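Local structure of transaminase (5G0A) at residues 363-368 with 454-458; 421-426 with 463-468. The protein is an S-selective omega-transaminase that uses pyridoxal-5'-phosphate to transfer amino groups, probably from an amine donor to a carbonyl acceptor. All coordinates share one frame; numbering follows the deposited sequence.

Interaction 1 of 2, residues 363-368 with 454-458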
ATOM      1  N   TYR B 363     -16.674 -41.370 -19.068  1.00 36.55           N
ATOM      2  CA  TYR B 363     -17.775 -41.353 -20.031  1.00 36.57           C
ATOM      3  C   TYR B 363     -17.831 -40.045 -20.826  1.00 36.57           C
ATOM      4  O   TYR B 363     -17.904 -40.056 -22.061  1.00 35.80           O
ATOM      5  CB  TYR B 363     -19.115 -41.632 -19.348  1.00 36.90           C
ATOM      6  CG  TYR B 363     -20.255 -41.780 -20.333  1.00 38.98           C
ATOM      7  CD1 TYR B 363     -20.365 -42.923 -21.134  1.00 41.19           C
ATOM      8  CD2 TYR B 363     -21.212 -40.771 -20.482  1.00 39.15           C
ATOM      9  CE1 TYR B 363     -21.401 -43.061 -22.046  1.00 39.76           C
ATOM     10  CE2 TYR B 363     -22.254 -40.901 -21.392  1.00 38.55           C
ATOM     11  CZ  TYR B 363     -22.343 -42.055 -22.171  1.00 40.46           C
ATOM     12  OH  TYR B 363     -23.379 -42.200 -23.071  1.00 39.09           O
ATOM     13  N   ILE B 364     -17.777 -38.913 -20.116  1.00 36.59           N
ATOM     14  CA  ILE B 364     -17.758 -37.601 -20.754  1.00 33.76           C
ATOM     15  C   ILE B 364     -16.556 -37.471 -21.703  1.00 33.82           C
ATOM     16  O   ILE B 364     -16.672 -36.875 -22.766  1.00 33.16           O
ATOM     17  CB  ILE B 364     -17.745 -36.451 -19.700  1.00 34.03           C
ATOM     18  CG1 ILE B 364     -19.138 -36.277 -19.073  1.00 36.14           C
ATOM     19  CG2 ILE B 364     -17.275 -35.137 -20.312  1.00 32.38           C
ATOM     20  CD1 ILE B 364     -19.127 -35.611 -17.702  1.00 33.85           C
ATOM     21  N   ARG B 365     -15.410 -37.997 -21.290  1.00 35.53           N
ATOM     22  CA  ARG B 365     -14.208 -38.033 -22.133  1.00 38.29           C
ATOM     23  C   ARG B 365     -14.521 -38.704 -23.485  1.00 38.63           C
ATOM     24  O   ARG B 365     -14.228 -38.143 -24.536  1.00 40.12           O
ATOM     25  CB  ARG B 365     -13.058 -38.734 -21.381  1.00 40.18           C
ATOM     26  CG  ARG B 365     -11.927 -39.287 -22.240  1.00 48.24           C
ATOM     27  CD  ARG B 365     -10.925 -38.225 -22.625  1.00 50.98           C
ATOM     28  NE  ARG B 365     -10.219 -37.676 -21.470  1.00 55.70           N
ATOM     29  CZ  ARG B 365      -9.233 -36.792 -21.547  1.00 55.56           C
ATOM     30  NH1 ARG B 365      -8.819 -36.359 -22.731  1.00 57.08           N
ATOM     31  NH2 ARG B 365      -8.659 -36.343 -20.439  1.00 54.52           N
ATOM     32  N   SER B 366     -15.147 -39.877 -23.446  1.00 38.69           N
ATOM     33  CA  SER B 366     -15.548 -40.582 -24.683  1.00 40.95           C
ATOM     34  C   SER B 366     -16.546 -39.784 -25.534  1.00 42.81           C
ATOM     35  O   SER B 366     -16.497 -39.821 -26.768  1.00 44.51           O
ATOM     36  CB  SER B 366     -16.102 -41.976 -24.364  1.00 40.13           C
ATOM     37  OG  SER B 366     -17.425 -41.915 -23.844  1.00 43.06           O
ATOM     38  N   LYS B 367     -17.455 -39.064 -24.877  1.00 41.70           N
ATOM     39  CA  LYS B 367     -18.432 -38.245 -25.591  1.00 40.40           C
ATOM     40  C   LYS B 367     -17.774 -37.034 -26.241  1.00 39.60           C
ATOM     41  O   LYS B 367     -18.114 -36.670 -27.371  1.00 42.38           O
ATOM     42  CB  LYS B 367     -19.577 -37.805 -24.662  1.00 40.55           C
ATOM     43  CG  LYS B 367     -20.357 -38.941 -24.001  1.00 40.58           C
ATOM     44  CD  LYS B 367     -21.285 -39.675 -24.957  1.00 43.57           C
ATOM     45  CE  LYS B 367     -22.349 -38.747 -25.526  1.00 43.36           C
ATOM     46  NZ  LYS B 367     -23.460 -39.531 -26.137  1.00 44.39           N
ATOM     47  N   LEU B 368     -16.837 -36.400 -25.532  1.00 39.60           N
ATOM     48  CA  LEU B 368     -16.100 -35.258 -26.101  1.00 37.30           C
ATOM     49  C   LEU B 368     -15.175 -35.681 -27.245  1.00 38.08           C
ATOM     50  O   LEU B 368     -15.045 -34.959 -28.228  1.00 38.16           O
ATOM     51  CB  LEU B 368     -15.323 -34.482 -25.024  1.00 36.40           C
ATOM     52  CG  LEU B 368     -16.178 -33.711 -24.009  1.00 36.18           C
ATOM     53  CD1 LEU B 368     -15.317 -33.185 -22.870  1.00 36.60           C
ATOM     54  CD2 LEU B 368     -16.944 -32.570 -24.666  1.00 37.96           C
ATOM     55  N   ILE B 454     -26.026 -36.679 -19.214  1.00 32.13           N
ATOM     56  CA  ILE B 454     -24.801 -36.417 -19.993  1.00 32.48           C
ATOM     57  C   ILE B 454     -25.095 -36.485 -21.499  1.00 32.94           C
ATOM     58  O   ILE B 454     -24.724 -35.588 -22.255  1.00 34.23           O
ATOM     59  CB  ILE B 454     -23.641 -37.369 -19.612  1.00 31.54           C
ATOM     60  CG1 ILE B 454     -23.146 -37.075 -18.193  1.00 31.09           C
ATOM     61  CG2 ILE B 454     -22.494 -37.263 -20.628  1.00 33.06           C
ATOM     62  CD1 ILE B 454     -22.283 -38.183 -17.612  1.00 30.12           C
ATOM     63  N   ASP B 455     -25.792 -37.533 -21.935  1.00 37.87           N
ATOM     64  CA  ASP B 455     -26.176 -37.650 -23.360  1.00 37.96           C
ATOM     65  C   ASP B 455     -26.994 -36.457 -23.850  1.00 37.59           C
ATOM     66  O   ASP B 455     -26.741 -35.937 -24.932  1.00 36.46           O
ATOM     67  CB  ASP B 455     -26.956 -38.950 -23.626  1.00 39.01           C
ATOM     68  CG  ASP B 455     -26.086 -40.195 -23.512  1.00 39.47           C
ATOM     69  OD1 ASP B 455     -24.848 -40.078 -23.400  1.00 42.32           O
ATOM     70  OD2 ASP B 455     -26.653 -41.301 -23.514  1.00 40.67           O
ATOM     71  N   LYS B 456     -27.959 -36.022 -23.043  1.00 37.09           N
ATOM     72  CA  LYS B 456     -28.790 -34.865 -23.381  1.00 35.64           C
ATOM     73  C   LYS B 456     -27.966 -33.577 -23.491  1.00 34.89           C
ATOM     74  O   LYS B 456     -28.176 -32.765 -24.390  1.00 35.30           O
ATOM     75  CB  LYS B 456     -29.935 -34.718 -22.364  1.00 35.77           C
ATOM     76  CG  LYS B 456     -30.814 -33.488 -22.564  1.00 38.82           C
ATOM     77  CD  LYS B 456     -32.078 -33.566 -21.717  1.00 42.15           C
ATOM     78  CE  LYS B 456     -32.734 -32.199 -21.556  1.00 39.68           C
ATOM     79  NZ  LYS B 456     -33.863 -32.272 -20.588  1.00 45.37           N
ATOM     80  N   ALA B 457     -27.025 -33.393 -22.568  1.00 34.72           N
ATOM     81  CA  ALA B 457     -26.193 -32.209 -22.583  1.00 34.46           C
ATOM     82  C   ALA B 457     -25.264 -32.207 -23.801  1.00 34.07           C
ATOM     83  O   ALA B 457     -25.111 -31.185 -24.478  1.00 35.95           O
ATOM     84  CB  ALA B 457     -25.402 -32.101 -21.280  1.00 33.32           C
ATOM     85  N   MET B 458     -24.681 -33.363 -24.100  1.00 37.18           N
ATOM     86  CA  MET B 458     -23.740 -33.465 -25.228  1.00 38.43           C
ATOM     87  C   MET B 458     -24.449 -33.300 -26.579  1.00 38.07           C
ATOM     88  O   MET B 458     -23.908 -32.699 -27.509  1.00 38.83           O
ATOM     89  CB  MET B 458     -22.965 -34.774 -25.165  1.00 39.14           C
ATOM     90  CG  MET B 458     -21.981 -34.875 -24.007  1.00 40.65           C
ATOM     91  SD  MET B 458     -20.632 -33.684 -24.062  1.00 42.35           S
ATOM     92  CE  MET B 458     -21.107 -32.514 -22.782  1.00 44.78           C
TER

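Interaction 2 of 2, residues 421-426 with 463-468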
ATOM      1  N   ILE B 421     -22.569 -17.705 -27.503  1.00 43.05           N
ATOM      2  CA  ILE B 421     -23.300 -18.231 -28.663  1.00 41.03           C
ATOM      3  C   ILE B 421     -23.708 -19.696 -28.468  1.00 41.02           C
ATOM      4  O   ILE B 421     -24.837 -20.095 -28.797  1.00 41.19           O
ATOM      5  CB  ILE B 421     -22.484 -18.039 -29.967  1.00 46.30           C
ATOM      6  CG1 ILE B 421     -22.300 -16.538 -30.270  1.00 48.72           C
ATOM      7  CG2 ILE B 421     -23.104 -18.805 -31.137  1.00 44.73           C
ATOM      8  CD1 ILE B 421     -23.579 -15.783 -30.585  1.00 53.02           C
ATOM      9  N   ILE B 422     -22.789 -20.491 -27.925  1.00 41.99           N
ATOM     10  CA  ILE B 422     -23.046 -21.896 -27.620  1.00 40.47           C
ATOM     11  C   ILE B 422     -24.144 -22.023 -26.562  1.00 39.09           C
ATOM     12  O   ILE B 422     -25.080 -22.817 -26.725  1.00 36.50           O
ATOM     13  CB  ILE B 422     -21.752 -22.615 -27.193  1.00 39.12           C
ATOM     14  CG1 ILE B 422     -20.861 -22.842 -28.425  1.00 39.66           C
ATOM     15  CG2 ILE B 422     -22.041 -23.928 -26.466  1.00 40.07           C
ATOM     16  CD1 ILE B 422     -19.384 -22.958 -28.117  1.00 41.01           C
ATOM     17  N   MET B 423     -24.038 -21.216 -25.503  1.00 40.27           N
ATOM     18  CA  MET B 423     -25.022 -21.243 -24.409  1.00 39.76           C
ATOM     19  C   MET B 423     -26.426 -20.940 -24.930  1.00 40.26           C
ATOM     20  O   MET B 423     -27.381 -21.661 -24.634  1.00 40.17           O
ATOM     21  CB  MET B 423     -24.634 -20.260 -23.296  1.00 41.28           C
ATOM     22  CG  MET B 423     -25.634 -20.173 -22.142  1.00 43.55           C
ATOM     23  SD  MET B 423     -25.116 -18.987 -20.879  1.00 50.93           S
ATOM     24  CE  MET B 423     -25.540 -17.441 -21.675  1.00 51.64           C
ATOM     25  N   LYS B 424     -26.544 -19.882 -25.723  1.00 40.79           N
ATOM     26  CA  LYS B 424     -27.845 -19.440 -26.228  1.00 44.15           C
ATOM     27  C   LYS B 424     -28.506 -20.515 -27.088  1.00 42.41           C
ATOM     28  O   LYS B 424     -29.713 -20.728 -26.998  1.00 42.71           O
ATOM     29  CB  LYS B 424     -27.701 -18.124 -27.000  1.00 47.31           C
ATOM     30  CG  LYS B 424     -28.979 -17.308 -27.082  1.00 53.79           C
ATOM     31  CD  LYS B 424     -28.814 -16.079 -27.962  1.00 57.55           C
ATOM     32  CE  LYS B 424     -30.118 -15.294 -28.033  1.00 59.94           C
ATOM     33  NZ  LYS B 424     -30.195 -14.413 -29.235  1.00 60.58           N
ATOM     34  N   LYS B 425     -27.706 -21.220 -27.888  1.00 43.57           N
ATOM     35  CA  LYS B 425     -28.226 -22.251 -28.784  1.00 41.50           C
ATOM     36  C   LYS B 425     -28.625 -23.516 -28.030  1.00 43.35           C
ATOM     37  O   LYS B 425     -29.688 -24.091 -28.282  1.00 40.28           O
ATOM     38  CB  LYS B 425     -27.215 -22.573 -29.903  1.00 45.01           C
ATOM     39  CG  LYS B 425     -26.923 -21.422 -30.863  1.00 45.68           C
ATOM     40  CD  LYS B 425     -28.173 -20.743 -31.420  1.00 49.10           C
ATOM     41  CE  LYS B 425     -28.893 -21.614 -32.435  1.00 47.83           C
ATOM     42  NZ  LYS B 425     -30.078 -20.907 -32.992  1.00 48.86           N
ATOM     43  N   ALA B 426     -27.791 -23.942 -27.085  1.00 40.28           N
ATOM     44  CA  ALA B 426     -28.119 -25.119 -26.283  1.00 40.12           C
ATOM     45  C   ALA B 426     -29.414 -24.931 -25.474  1.00 38.81           C
ATOM     46  O   ALA B 426     -30.131 -25.904 -25.217  1.00 40.10           O
ATOM     47  CB  ALA B 426     -26.952 -25.505 -25.388  1.00 35.66           C
ATOM     48  N   TYR B 463     -25.656 -29.830 -31.386  1.00 46.48           N
ATOM     49  CA  TYR B 463     -26.503 -28.801 -31.999  1.00 46.21           C
ATOM     50  C   TYR B 463     -25.889 -27.395 -31.979  1.00 48.45           C
ATOM     51  O   TYR B 463     -25.958 -26.668 -32.975  1.00 48.59           O
ATOM     52  CB  TYR B 463     -27.877 -28.789 -31.307  1.00 47.69           C
ATOM     53  CG  TYR B 463     -28.812 -27.709 -31.790  1.00 48.01           C
ATOM     54  CD1 TYR B 463     -29.515 -27.857 -32.988  1.00 51.10           C
ATOM     55  CD2 TYR B 463     -29.007 -26.539 -31.051  1.00 46.36           C
ATOM     56  CE1 TYR B 463     -30.371 -26.867 -33.440  1.00 49.50           C
ATOM     57  CE2 TYR B 463     -29.865 -25.547 -31.496  1.00 47.52           C
ATOM     58  CZ  TYR B 463     -30.546 -25.720 -32.687  1.00 48.47           C
ATOM     59  OH  TYR B 463     -31.392 -24.742 -33.146  1.00 47.57           O
ATOM     60  N   ALA B 464     -25.304 -27.011 -30.843  1.00 45.39           N
ATOM     61  CA  ALA B 464     -24.711 -25.683 -30.667  1.00 45.46           C
ATOM     62  C   ALA B 464     -23.493 -25.459 -31.568  1.00 44.78           C
ATOM     63  O   ALA B 464     -23.356 -24.402 -32.198  1.00 45.24           O
ATOM     64  CB  ALA B 464     -24.329 -25.465 -29.202  1.00 43.29           C
ATOM     65  N   LEU B 465     -22.611 -26.454 -31.607  1.00 43.81           N
ATOM     66  CA  LEU B 465     -21.377 -26.374 -32.384  1.00 47.22           C
ATOM     67  C   LEU B 465     -21.640 -26.428 -33.893  1.00 49.82           C
ATOM     68  O   LEU B 465     -20.896 -25.832 -34.671  1.00 50.76           O
ATOM     69  CB  LEU B 465     -20.397 -27.470 -31.951  1.00 46.58           C
ATOM     70  CG  LEU B 465     -19.811 -27.336 -30.535  1.00 43.48           C
ATOM     71  CD1 LEU B 465     -18.986 -28.556 -30.177  1.00 43.65           C
ATOM     72  CD2 LEU B 465     -18.982 -26.067 -30.362  1.00 45.40           C
ATOM     73  N   ASP B 466     -22.698 -27.130 -34.298  1.00 53.42           N
ATOM     74  CA  ASP B 466     -23.156 -27.092 -35.690  1.00 55.18           C
ATOM     75  C   ASP B 466     -23.383 -25.647 -36.120  1.00 55.18           C
ATOM     76  O   ASP B 466     -22.898 -25.220 -37.164  1.00 55.37           O
ATOM     77  CB  ASP B 466     -24.457 -27.885 -35.869  1.00 56.76           C
ATOM     78  CG  ASP B 466     -24.226 -29.359 -36.162  1.00 58.78           C
ATOM     79  OD1 ASP B 466     -23.118 -29.744 -36.604  1.00 61.18           O
ATOM     80  OD2 ASP B 466     -25.181 -30.139 -35.963  1.00 60.14           O
ATOM     81  N   TYR B 467     -24.111 -24.900 -35.291  1.00 55.10           N
ATOM     82  CA  TYR B 467     -24.463 -23.514 -35.566  1.00 53.88           C
ATOM     83  C   TYR B 467     -23.244 -22.592 -35.512  1.00 55.16           C
ATOM     84  O   TYR B 467     -23.142 -21.654 -36.298  1.00 54.61           O
ATOM     85  CB  TYR B 467     -25.544 -23.042 -34.584  1.00 55.51           C
ATOM     86  CG  TYR B 467     -25.933 -21.582 -34.712  1.00 56.38           C
ATOM     87  CD1 TYR B 467     -26.927 -21.177 -35.608  1.00 58.53           C
ATOM     88  CD2 TYR B 467     -25.313 -20.607 -33.929  1.00 56.33           C
ATOM     89  CE1 TYR B 467     -27.287 -19.839 -35.723  1.00 59.56           C
ATOM     90  CE2 TYR B 467     -25.664 -19.268 -34.036  1.00 58.29           C
ATOM     91  CZ  TYR B 467     -26.648 -18.888 -34.933  1.00 60.67           C
ATOM     92  OH  TYR B 467     -26.996 -17.556 -35.037  1.00 62.72           O
ATOM     93  N   LEU B 468     -22.329 -22.857 -34.581  1.00 55.73           N
ATOM     94  CA  LEU B 468     -21.104 -22.068 -34.471  1.00 56.57           C
ATOM     95  C   LEU B 468     -20.247 -22.131 -35.744  1.00 57.37           C
ATOM     96  O   LEU B 468     -19.721 -21.111 -36.185  1.00 57.31           O
ATOM     97  CB  LEU B 468     -20.272 -22.502 -33.264  1.00 52.51           C
ATOM     98  CG  LEU B 468     -19.082 -21.593 -32.933  1.00 52.53           C
ATOM     99  CD1 LEU B 468     -19.519 -20.387 -32.108  1.00 52.15           C
ATOM    100  CD2 LEU B 468     -18.010 -22.382 -32.200  1.00 48.82           C
TER

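Interaction 1 of 2, residues 363-368 with 454-458
Residues 363-368 and 454-458 run in the same general direction, their short axes 28° apart and 10.9 Å from each other at closest approach, with the CA atoms of I364 and I454, and those of K367 and M458, 7.2 Å apart. They belong to helices 353-374 and 451-468 of the C-terminal part of a class-III aminotransferase fold. At this spacing the backbones do not touch, and side chains from both helices meet in the space between, apolar towards the interior and polar on the more exposed side. D455 supplies the acceptor for the polar side. Its OD1 takes the hydroxyl of Y363 on the syn lone pair, OH to OD1 2.6 Å, the carboxylate oxygen lying in the ring plane at the phenol edge. K367 forms a salt bridge with that oxygen from another direction, 65° out of the carboxylate plane, with NZ 3.1 Å from OD1. One oxygen thus holds two donors, and the nearby ammonium would probably favour the ionised carboxylate. Tyrosine suits its position because it carries a hydroxyl across the gap while offering carbon to the interior: with CG anti to the backbone N (chi1 -173°), its ring reaches out so that CE2 meets I454 CG2 at 3.7 Å, close to the ring plane. K367 CG lies over one face of the ring, offset towards its margin, and bends at the next two torsions then bring NZ round to D455. Branched I454 serves two neighbours, its CG2 also lying 3.8 Å from I364 CG1, and F55 adds a further apolar contact to it. Behind the charges, M458 bends its flexible chain between K367 and L368: CG packs 3.8 Å from K367 CB, while SD lies 3.9 Å from L368 CD2.

Interaction 2 of 2, residues 421-426 with 463-468
Helix-to-helix packing around a small residue, with a lysine laid on a tyrosine, joins I421, I422 and K425 of helix 418-427 to A464 and Y467 in the last turns of helix 451-468. The short axes cross at 127° and approach to 8.5 Å, and the CA atoms of I422 and A464 come within 5.1 Å. Alanine makes this closeness possible, since its methyl is all that has to fit between the backbones: A464 CB rests 3.7 Å from I422 O. On the outer side the side chains of K425 and Y467 cross at about a right angle, with the lysine chain laid over one face of the ring. Bends at its second and third torsions (chi3 -72°) curl the chain along the ring, so that CG lies 3.6 Å from CD2 of Y467 and CE sits 3.8 Å from the ring centroid as a CH-pi contact. NZ follows at 4.3 Å from the same centroid, 20° off the ring normal, a cation-pi geometry; its salt bridge is made with E428, which also accepts a hydrogen bond from Y463 OH. In the C-terminal part of this class-III aminotransferase fold, both helices cover I392 of strand 387-392, which explains the aliphatic residues on the inner side. I422 CD1 meets L465 CD2 there at 3.9 Å, and branched I421 spreads CG2 between L468 CD1 and the edge of Y467, 3.9 Å from its CE2. A serine in place of Y467 would probably leave the methylene chain of K425 without a flat surface to lie on, free to swing about its salt bridge, and open a gap beside I421 CG2. Y463, one turn earlier, turns its ring edge at CE2 towards the backbone O of K425.

In the fold
Helix 451-468 takes part in both contacts, meeting helix 353-374 in interaction 1 and helix 418-427 in interaction 2. The contact centres lie about 16 Å apart and their nearest atoms about 5 Å, so the two do not touch, although A460 and L461, between the sites, meet A426 and I422. Strand 387-392 links them further: I364 and L368 of the first contact rest on W388, and L368 also on V390, while I392 receives I422, L465 and L468 of the second. None of these segments contributes a residue to the pyridoxal-5'-phosphate pocket, which includes K298, D269 and Y148; both contacts join helices within the C-terminal part of the fold.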